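Local structure of YghZ aldo-keto reductase (Escherichia coli, 3N6Q) at residues E8-M13 and R89-I94; M281-L286 and V312-N317; H34-V39 and E43-I48. The protein is an aldo-keto reductase with a TIM-barrel fold that probably reduces aldehydes and ketones with a nicotinamide cofactor, as its family relatives do. All coordinates share one frame; numbering follows the deposited sequence.

Contact 1: residues E8-M13 and R89-I94; sequences ERYGQM and RDELII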
loop_
_atom_site.group_PDB
_atom_site.type_symbol
_atom_site.label_atom_id
_atom_site.label_comp_id
_atom_site.label_asym_id
_atom_site.label_seq_id
_atom_site.Cartn_x
_atom_site.Cartn_y
_atom_site.Cartn_z
ATOM N N GLU B 8 33.421 19.446 -9.745
ATOM C CA GLU B 8 32.894 20.428 -10.690
ATOM C C GLU B 8 31.885 19.811 -11.675
ATOM O O GLU B 8 31.428 20.491 -12.613
ATOM C CB GLU B 8 34.070 21.033 -11.502
ATOM C CG GLU B 8 35.091 21.837 -10.637
ATOM C CD GLU B 8 34.390 22.800 -9.690
ATOM O OE1 GLU B 8 33.492 23.533 -10.156
ATOM O OE2 GLU B 8 34.684 22.792 -8.464
ATOM N N ARG B 9 31.421 18.587 -11.381
ATOM C CA ARG B 9 30.560 17.850 -12.334
ATOM C C ARG B 9 29.279 18.547 -12.740
ATOM O O ARG B 9 28.751 18.240 -13.822
ATOM C CB ARG B 9 30.255 16.403 -11.797
ATOM C CG ARG B 9 29.427 16.344 -10.486
ATOM C CD ARG B 9 29.510 14.924 -9.901
ATOM N NE ARG B 9 28.836 14.831 -8.613
ATOM C CZ ARG B 9 29.393 15.127 -7.444
ATOM N NH1 ARG B 9 30.630 15.630 -7.399
ATOM N NH2 ARG B 9 28.690 14.992 -6.331
ATOM N N TYR B 10 28.690 19.349 -11.859
ATOM C CA TYR B 10 27.423 20.010 -12.171
ATOM C C TYR B 10 27.593 21.396 -12.829
ATOM O O TYR B 10 26.601 22.102 -13.061
ATOM C CB TYR B 10 26.545 20.119 -10.915
ATOM C CG TYR B 10 26.234 18.742 -10.343
ATOM C CD1 TYR B 10 25.631 17.788 -11.145
ATOM C CD2 TYR B 10 26.609 18.390 -9.046
ATOM C CE1 TYR B 10 25.326 16.484 -10.651
ATOM C CE2 TYR B 10 26.361 17.054 -8.551
ATOM C CZ TYR B 10 25.715 16.136 -9.381
ATOM O OH TYR B 10 25.410 14.849 -8.916
ATOM N N GLY B 11 28.828 21.749 -13.157
ATOM C CA GLY B 11 29.146 23.142 -13.476
ATOM C C GLY B 11 28.879 23.508 -14.921
ATOM O O GLY B 11 28.636 24.676 -15.211
ATOM N N GLN B 12 28.991 22.549 -15.835
ATOM C CA GLN B 12 28.860 22.841 -17.259
ATOM C C GLN B 12 27.738 22.094 -18.004
ATOM O O GLN B 12 27.256 22.573 -19.052
ATOM C CB GLN B 12 30.174 22.538 -17.979
ATOM C CG GLN B 12 31.254 23.561 -17.591
ATOM C CD GLN B 12 32.571 23.276 -18.216
ATOM O OE1 GLN B 12 33.122 22.169 -18.084
ATOM N NE2 GLN B 12 33.126 24.286 -18.886
ATOM N N MET B 13 27.306 20.951 -17.462
ATOM C CA MET B 13 26.202 20.217 -18.097
ATOM C C MET B 13 24.922 21.049 -18.072
ATOM O O MET B 13 24.615 21.790 -17.090
ATOM C CB MET B 13 25.981 18.811 -17.428
ATOM C CG MET B 13 24.792 18.028 -18.022
ATOM S SD MET B 13 24.791 17.549 -19.744
ATOM C CE MET B 13 26.380 16.790 -19.971
ATOM N N ARG B 89 23.993 7.354 -5.076
ATOM C CA ARG B 89 22.761 6.868 -5.721
ATOM C C ARG B 89 21.679 7.929 -5.833
ATOM O O ARG B 89 20.895 7.942 -6.824
ATOM C CB ARG B 89 22.212 5.596 -5.033
ATOM C CG ARG B 89 21.152 4.911 -5.862
ATOM C CD ARG B 89 19.753 5.322 -5.398
ATOM N NE ARG B 89 18.670 4.711 -6.198
ATOM C CZ ARG B 89 18.202 5.169 -7.368
ATOM N NH1 ARG B 89 18.799 6.213 -8.010
ATOM N NH2 ARG B 89 17.156 4.546 -7.958
ATOM N N ASP B 90 21.546 8.778 -4.810
ATOM C CA ASP B 90 20.462 9.760 -4.800
ATOM C C ASP B 90 20.735 10.974 -5.729
ATOM O O ASP B 90 19.860 11.840 -5.874
ATOM C CB ASP B 90 20.125 10.225 -3.360
ATOM C CG ASP B 90 19.579 9.043 -2.482
ATOM O OD1 ASP B 90 19.141 7.993 -3.064
ATOM O OD2 ASP B 90 19.456 9.222 -1.262
ATOM N N GLU B 91 21.891 10.969 -6.353
ATOM C CA GLU B 91 22.228 11.923 -7.416
ATOM C C GLU B 91 21.984 11.339 -8.822
ATOM O O GLU B 91 22.346 11.987 -9.816
ATOM C CB GLU B 91 23.705 12.330 -7.258
ATOM C CG GLU B 91 23.848 13.264 -6.055
ATOM C CD GLU B 91 25.282 13.554 -5.694
ATOM O OE1 GLU B 91 26.044 14.042 -6.539
ATOM O OE2 GLU B 91 25.631 13.344 -4.521
ATOM N N LEU B 92 21.568 10.058 -8.901
ATOM C CA LEU B 92 21.430 9.361 -10.186
ATOM C C LEU B 92 19.968 9.122 -10.530
ATOM O O LEU B 92 19.139 8.875 -9.623
ATOM C CB LEU B 92 22.104 7.956 -10.155
ATOM C CG LEU B 92 23.594 7.980 -9.803
ATOM C CD1 LEU B 92 24.111 6.503 -9.933
ATOM C CD2 LEU B 92 24.361 8.914 -10.784
ATOM N N ILE B 93 19.647 9.162 -11.820
ATOM C CA ILE B 93 18.321 8.708 -12.314
ATOM C C ILE B 93 18.531 7.445 -13.118
ATOM O O ILE B 93 19.252 7.425 -14.107
ATOM C CB ILE B 93 17.636 9.785 -13.225
ATOM C CG1 ILE B 93 17.557 11.115 -12.506
ATOM C CG2 ILE B 93 16.250 9.265 -13.786
ATOM C CD1 ILE B 93 16.648 11.059 -11.200
ATOM N N ILE B 94 18.082 6.337 -12.532
ATOM C CA ILE B 94 18.339 5.039 -13.118
ATOM C C ILE B 94 17.016 4.549 -13.707
ATOM O O ILE B 94 16.001 4.502 -13.014
ATOM C CB ILE B 94 18.847 4.032 -12.027
ATOM C CG1 ILE B 94 20.217 4.496 -11.482
ATOM C CG2 ILE B 94 18.874 2.602 -12.668
ATOM C CD1 ILE B 94 20.658 3.804 -10.185
HETATM O O HOH W 1 22.699 14.616 -9.417
#
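Tyr-10 presents the hydroxyl end of its ring to the carboxylate of Glu-91, and the methylene CG of Arg-9 lies over the centre of that ring, 3.6 Å above its plane. Arg-9 and Tyr-10 converge on one oxygen of Glu-91. Arg-9 NH2 reaches Glu-91 OE1 at 2.8 Å with an N-H...O angle of 177°, and the oxygen lies in the guanidinium plane, so this is a straight, salt-bridged hydrogen bond. It uses the syn lone pair of OE1. The anti lone pair of the same atom accepts from Tyr-10 OH, which is 2.6 Å from Glu-91 OE1, the carboxylate oxygen lying at the ring edge.

The two planar pairings differ: guanidinium and carboxylate are nearly coplanar, 21° apart, whereas the ring and carboxylate planes are well inclined. The reach of Arg-9 comes from its torsions: CG sits between the backbone N and carbonyl carbon (chi1 65°), which brings it over the tyrosine ring, and the chain then runs extended to NE. A water bridges the segments as well, donating to Tyr-10 OH at 2.8 Å and to Glu-91 O at 2.7 Å.

A type I turn from Glu-8 to Gly-11, closed by Gly-11 N to Glu-8 O at 2.9 Å, carries the two donors. The contact thus ties the N-terminal segment to the 3-10 turn entering barrel strand 93-98. Phe-53 of helix 42-54 packs on Arg-9, Tyr-10 and Glu-91, while Gly-105 and Trp-103 of a neighbouring subunit lie against Tyr-10 and Glu-91 respectively.

With two donors on different lone pairs of one oxygen, the two bonds should hold the carboxylate against turning, and the positive guanidinium beside it would be expected to favour its ionised form.

Contact 2: residues M281-L286 and V312-N317; sequences MAQMAL and VQALNN
Gln-283 is the first residue of 281-286 to meet 312-317, its side chain lying alongside that of Gln-313 and pointing the same way. Helix 281-289 and the 3-10 turn after helix 305-312 pack here on the outside of the TIM barrel, the closest CA pair, Gln-283 CA and Ala-314 CA, being 4.6 Å apart. The extended Gln-283 chain brings NE2 to 3.6 Å from Gln-313 CB, a contact with a methylene, while the two amide planes are 57° apart. The polar end is held elsewhere: NE2 donates to Glu-310 O, and OE1 accepts from Ser-280 N.

The backbone of Gln-283 contributes too, since its O is 3.5 Å from Ala-314 CB. One turn further along, Leu-286 closes the contact with CB at 3.8 Å from Ala-314 CB. Its CG stands beside the backbone N (chi1 -59°), and its side chain packs on Leu-28, Val-298 and Ile-300 of the barrel strands, so the residue joins the turn to the barrel wall. The methyl of Ala-314 therefore rests against both the Gln-283 carbonyl and the Leu-286 methylene.

No hydrogen bond links the segments directly; Ser-287 OG instead lies within bonding reach of Gln-283 O, Ala-314 O and Asn-317 O, which must share its one proton. The contact itself is thus packing at the small Ala-314, while the Gln-283 amide spends its hydrogen bonds on Glu-310 O and Ser-280 N.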
loop_
_atom_site.group_PDB
_atom_site.type_symbol
_atom_site.label_atom_id
_atom_site.label_comp_id
_atom_site.label_asym_id
_atom_site.label_seq_id
_atom_site.Cartn_x
_atom_site.Cartn_y
_atom_site.Cartn_z
ATOM N N MET B 281 30.533 15.577 -37.137
ATOM C CA MET B 281 29.215 15.134 -37.550
ATOM C C MET B 281 28.338 14.702 -36.369
ATOM O O MET B 281 27.164 15.082 -36.295
ATOM C CB MET B 281 29.310 14.036 -38.608
ATOM C CG MET B 281 27.953 13.547 -39.059
ATOM S SD MET B 281 27.044 14.802 -39.985
ATOM C CE MET B 281 25.452 14.818 -39.160
ATOM N N ALA B 282 28.905 13.957 -35.423
ATOM C CA ALA B 282 28.126 13.491 -34.238
ATOM C C ALA B 282 27.647 14.685 -33.399
ATOM O O ALA B 282 26.501 14.726 -32.955
ATOM C CB ALA B 282 29.006 12.541 -33.372
ATOM N N GLN B 283 28.519 15.675 -33.195
ATOM C CA GLN B 283 28.126 16.823 -32.403
ATOM C C GLN B 283 26.988 17.550 -33.119
ATOM O O GLN B 283 26.010 17.921 -32.463
ATOM C CB GLN B 283 29.292 17.801 -32.181
ATOM C CG GLN B 283 30.329 17.242 -31.172
ATOM C CD GLN B 283 31.654 17.947 -31.241
ATOM O OE1 GLN B 283 31.953 18.644 -32.228
ATOM N NE2 GLN B 283 32.488 17.743 -30.211
ATOM N N MET B 284 27.098 17.747 -34.440
ATOM C CA MET B 284 25.978 18.454 -35.151
ATOM C C MET B 284 24.640 17.658 -35.015
ATOM O O MET B 284 23.568 18.234 -34.865
ATOM C CB MET B 284 26.246 18.675 -36.633
ATOM C CG MET B 284 25.040 19.556 -37.247
ATOM S SD MET B 284 25.487 19.932 -38.984
ATOM C CE MET B 284 25.099 18.352 -39.803
ATOM N N ALA B 285 24.719 16.339 -35.184
ATOM C CA ALA B 285 23.540 15.459 -35.041
ATOM C C ALA B 285 22.851 15.596 -33.649
ATOM O O ALA B 285 21.613 15.691 -33.554
ATOM C CB ALA B 285 23.966 13.938 -35.338
ATOM N N LEU B 286 23.654 15.647 -32.569
ATOM C CA LEU B 286 23.159 15.868 -31.241
ATOM C C LEU B 286 22.639 17.296 -31.020
ATOM O O LEU B 286 21.593 17.493 -30.403
ATOM C CB LEU B 286 24.221 15.545 -30.196
ATOM C CG LEU B 286 24.718 14.096 -30.261
ATOM C CD1 LEU B 286 25.899 13.922 -29.208
ATOM C CD2 LEU B 286 23.541 13.111 -30.052
ATOM N N VAL B 312 29.499 15.719 -25.439
ATOM C CA VAL B 312 28.884 16.714 -24.567
ATOM C C VAL B 312 29.198 18.115 -25.085
ATOM O O VAL B 312 28.509 19.071 -24.724
ATOM C CB VAL B 312 29.326 16.646 -23.094
ATOM C CG1 VAL B 312 28.769 15.347 -22.379
ATOM C CG2 VAL B 312 30.849 16.789 -22.953
ATOM N N GLN B 313 30.247 18.225 -25.886
ATOM C CA GLN B 313 30.598 19.522 -26.517
ATOM C C GLN B 313 29.615 19.968 -27.577
ATOM O O GLN B 313 29.631 21.145 -28.011
ATOM C CB GLN B 313 32.013 19.482 -27.106
ATOM C CG GLN B 313 33.077 19.413 -26.004
ATOM C CD GLN B 313 34.455 19.469 -26.608
ATOM O OE1 GLN B 313 34.802 20.447 -27.284
ATOM N NE2 GLN B 313 35.202 18.369 -26.497
ATOM N N ALA B 314 28.685 19.084 -27.923
ATOM C CA ALA B 314 27.527 19.531 -28.759
ATOM C C ALA B 314 26.808 20.715 -28.085
ATOM O O ALA B 314 26.223 21.602 -28.773
ATOM C CB ALA B 314 26.555 18.372 -29.020
ATOM N N LEU B 315 26.825 20.751 -26.751
ATOM C CA LEU B 315 26.151 21.821 -26.053
ATOM C C LEU B 315 26.742 23.223 -26.358
ATOM O O LEU B 315 26.127 24.227 -26.005
ATOM C CB LEU B 315 26.096 21.585 -24.523
ATOM C CG LEU B 315 25.370 20.266 -24.132
ATOM C CD1 LEU B 315 25.612 20.009 -22.616
ATOM C CD2 LEU B 315 23.848 20.464 -24.471
ATOM N N ASN B 316 27.931 23.270 -26.937
ATOM C CA ASN B 316 28.582 24.582 -27.246
ATOM C C ASN B 316 27.985 25.275 -28.451
ATOM O O ASN B 316 28.313 26.442 -28.734
ATOM C CB ASN B 316 30.077 24.370 -27.447
ATOM C CG ASN B 316 30.736 23.995 -26.148
ATOM O OD1 ASN B 316 30.243 24.397 -25.109
ATOM N ND2 ASN B 316 31.792 23.210 -26.189
ATOM N N ASN B 317 27.169 24.545 -29.222
ATOM C CA ASN B 317 26.562 25.143 -30.394
ATOM C C ASN B 317 25.196 24.524 -30.636
ATOM O O ASN B 317 25.080 23.625 -31.480
ATOM C CB ASN B 317 27.458 24.932 -31.640
ATOM C CG ASN B 317 27.034 25.819 -32.814
ATOM O OD1 ASN B 317 25.939 26.394 -32.788
ATOM N ND2 ASN B 317 27.854 25.859 -33.881
#

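Contact 3: residues H34-V39 and E43-I48; sequences HNFGHV and ESQRAI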
loop_
_atom_site.group_PDB
_atom_site.type_symbol
_atom_site.label_atom_id
_atom_site.label_comp_id
_atom_site.label_asym_id
_atom_site.label_seq_id
_atom_site.Cartn_x
_atom_site.Cartn_y
_atom_site.Cartn_z
ATOM N N HIS B 34 24.524 -1.272 -25.375
ATOM C CA HIS B 34 25.734 -2.059 -25.578
ATOM C C HIS B 34 26.853 -1.642 -24.653
ATOM O O HIS B 34 26.745 -0.617 -23.963
ATOM C CB HIS B 34 26.210 -1.912 -27.049
ATOM C CG HIS B 34 25.189 -2.356 -28.051
ATOM N ND1 HIS B 34 24.599 -1.481 -28.942
ATOM C CD2 HIS B 34 24.621 -3.569 -28.270
ATOM C CE1 HIS B 34 23.768 -2.159 -29.723
ATOM N NE2 HIS B 34 23.682 -3.397 -29.267
ATOM N N ASN B 35 27.911 -2.465 -24.620
ATOM C CA ASN B 35 29.189 -2.145 -23.948
ATOM C C ASN B 35 29.227 -2.547 -22.488
ATOM O O ASN B 35 30.243 -2.305 -21.830
ATOM C CB ASN B 35 29.646 -0.652 -24.118
ATOM C CG ASN B 35 29.617 -0.207 -25.576
ATOM O OD1 ASN B 35 28.788 0.641 -25.958
ATOM N ND2 ASN B 35 30.272 -0.957 -26.400
ATOM N N PHE B 36 28.084 -3.024 -21.947
ATOM C CA PHE B 36 27.955 -3.380 -20.529
ATOM C C PHE B 36 27.561 -4.817 -20.262
ATOM O O PHE B 36 27.052 -5.117 -19.197
ATOM C CB PHE B 36 26.970 -2.427 -19.796
ATOM C CG PHE B 36 27.496 -0.981 -19.733
ATOM C CD1 PHE B 36 28.207 -0.586 -18.646
ATOM C CD2 PHE B 36 27.484 -0.154 -20.873
ATOM C CE1 PHE B 36 28.793 0.727 -18.540
ATOM C CE2 PHE B 36 28.094 1.148 -20.840
ATOM C CZ PHE B 36 28.712 1.601 -19.671
ATOM N N GLY B 37 27.801 -5.685 -21.230
ATOM C CA GLY B 37 27.458 -7.106 -21.100
ATOM C C GLY B 37 28.586 -7.887 -20.463
ATOM O O GLY B 37 29.643 -7.324 -20.143
ATOM N N HIS B 38 28.353 -9.190 -20.232
ATOM C CA HIS B 38 29.465 -10.036 -19.745
ATOM C C HIS B 38 30.517 -10.195 -20.820
ATOM O O HIS B 38 31.618 -10.699 -20.540
ATOM C CB HIS B 38 28.936 -11.423 -19.342
ATOM C CG HIS B 38 28.147 -11.396 -18.079
ATOM N ND1 HIS B 38 28.457 -10.572 -17.020
ATOM C CD2 HIS B 38 27.068 -12.123 -17.699
ATOM C CE1 HIS B 38 27.578 -10.771 -16.048
ATOM N NE2 HIS B 38 26.771 -11.759 -16.412
ATOM N N VAL B 39 30.178 -9.841 -22.059
ATOM C CA VAL B 39 31.223 -9.840 -23.098
ATOM C C VAL B 39 32.180 -8.651 -23.114
ATOM O O VAL B 39 33.126 -8.626 -23.929
ATOM C CB VAL B 39 30.649 -9.997 -24.515
ATOM C CG1 VAL B 39 29.821 -11.243 -24.603
ATOM C CG2 VAL B 39 29.803 -8.755 -24.902
ATOM N N GLU B 43 36.444 -3.308 -16.357
ATOM C CA GLU B 43 37.263 -2.085 -16.257
ATOM C C GLU B 43 36.874 -1.039 -17.291
ATOM O O GLU B 43 36.891 0.153 -16.974
ATOM C CB GLU B 43 38.774 -2.357 -16.343
ATOM C CG GLU B 43 39.330 -2.878 -14.988
ATOM C CD GLU B 43 38.918 -2.016 -13.769
ATOM O OE1 GLU B 43 39.215 -0.814 -13.736
ATOM O OE2 GLU B 43 38.322 -2.550 -12.807
ATOM N N SER B 44 36.533 -1.485 -18.501
ATOM C CA SER B 44 36.060 -0.565 -19.560
ATOM C C SER B 44 34.753 0.076 -19.177
ATOM O O SER B 44 34.556 1.284 -19.362
ATOM C CB SER B 44 35.855 -1.324 -20.869
ATOM O OG SER B 44 37.086 -1.915 -21.273
ATOM N N GLN B 45 33.815 -0.746 -18.697
ATOM C CA GLN B 45 32.548 -0.220 -18.159
ATOM C C GLN B 45 32.760 0.818 -17.043
ATOM O O GLN B 45 32.079 1.841 -16.967
ATOM C CB GLN B 45 31.682 -1.401 -17.673
ATOM C CG GLN B 45 31.446 -2.499 -18.694
ATOM C CD GLN B 45 30.542 -3.572 -18.092
ATOM O OE1 GLN B 45 29.702 -3.261 -17.238
ATOM N NE2 GLN B 45 30.712 -4.808 -18.502
ATOM N N ARG B 46 33.687 0.547 -16.122
ATOM C CA ARG B 46 33.857 1.396 -14.977
ATOM C C ARG B 46 34.306 2.782 -15.432
ATOM O O ARG B 46 33.863 3.789 -14.879
ATOM C CB ARG B 46 34.970 0.822 -14.036
ATOM C CG ARG B 46 35.229 1.757 -12.864
ATOM C CD ARG B 46 36.453 1.288 -12.019
ATOM N NE ARG B 46 36.478 -0.161 -11.874
ATOM C CZ ARG B 46 35.786 -0.829 -10.967
ATOM N NH1 ARG B 46 34.972 -0.179 -10.122
ATOM N NH2 ARG B 46 35.926 -2.159 -10.915
ATOM N N ALA B 47 35.197 2.810 -16.402
ATOM C CA ALA B 47 35.767 4.087 -16.902
ATOM C C ALA B 47 34.672 4.949 -17.549
ATOM O O ALA B 47 34.629 6.211 -17.325
ATOM C CB ALA B 47 36.855 3.810 -17.888
ATOM N N ILE B 48 33.814 4.291 -18.341
ATOM C CA ILE B 48 32.623 4.931 -18.911
ATOM C C ILE B 48 31.686 5.543 -17.866
ATOM O O ILE B 48 31.291 6.731 -17.994
ATOM C CB ILE B 48 31.867 4.046 -19.940
ATOM C CG1 ILE B 48 32.793 3.557 -21.095
ATOM C CG2 ILE B 48 30.602 4.832 -20.432
ATOM C CD1 ILE B 48 32.345 2.289 -21.842
#
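Phe-36 and Gln-45 run antiparallel alongside one another, joining the loop after strand 24-31 to helix 42-54, the first beta-alpha connection of the TIM barrel. Their ring and amide planes are 67° apart, and the contact runs along one side of the ring: Gln-45 CB is 3.7 Å from both Phe-36 CD1 and Phe-36 CE1, and Gln-45 OE1 is 3.4 Å from Phe-36 CD1, approaching obliquely. With CG beside the backbone N (chi1 -53°) and the chain extended beyond it, Gln-45 runs along the loop backbone, where its CG is 3.4 Å from Asn-35 O.

The amide end divides. Gln-45 NE2 donates to Asn-40 O and lies 3.2 Å from Gly-37 O, whereas buried OE1 has no polar partner in the model. An alanine in place of Gln-45 would probably leave Asn-40 O without this donor and open a gap beside the Phe-36 ring.

The next residue, Arg-46, is salt-bridged to Glu-43 and also to Glu-83 and Asp-84. One turn on from Gln-45, Ile-48 meets the ring at its edge, near the ring plane, with CG2 3.8 Å from Phe-36 CZ.

From the N terminus, the loop 8-13 comes first, and contact 1 closes a long loop when the chain returns at 89-94, at the entry to strand 93-98. Within that span contact 3 closes a far shorter one, joining 34-39 to 43-48 with just three residues between, so it nests in the larger loop without touching contact 1. Contact 2 follows in series, where 312-317 returns to helix 281-289 after strand 297-300 and helix 305-312. Contacts 1 and 2 meet directly: Met-13 CE is 3.7 Å from Val-312 CG1. These two join the N-terminal segment to the barrel, while contact 3 separately joins the loop 34-39 to helix 42-54.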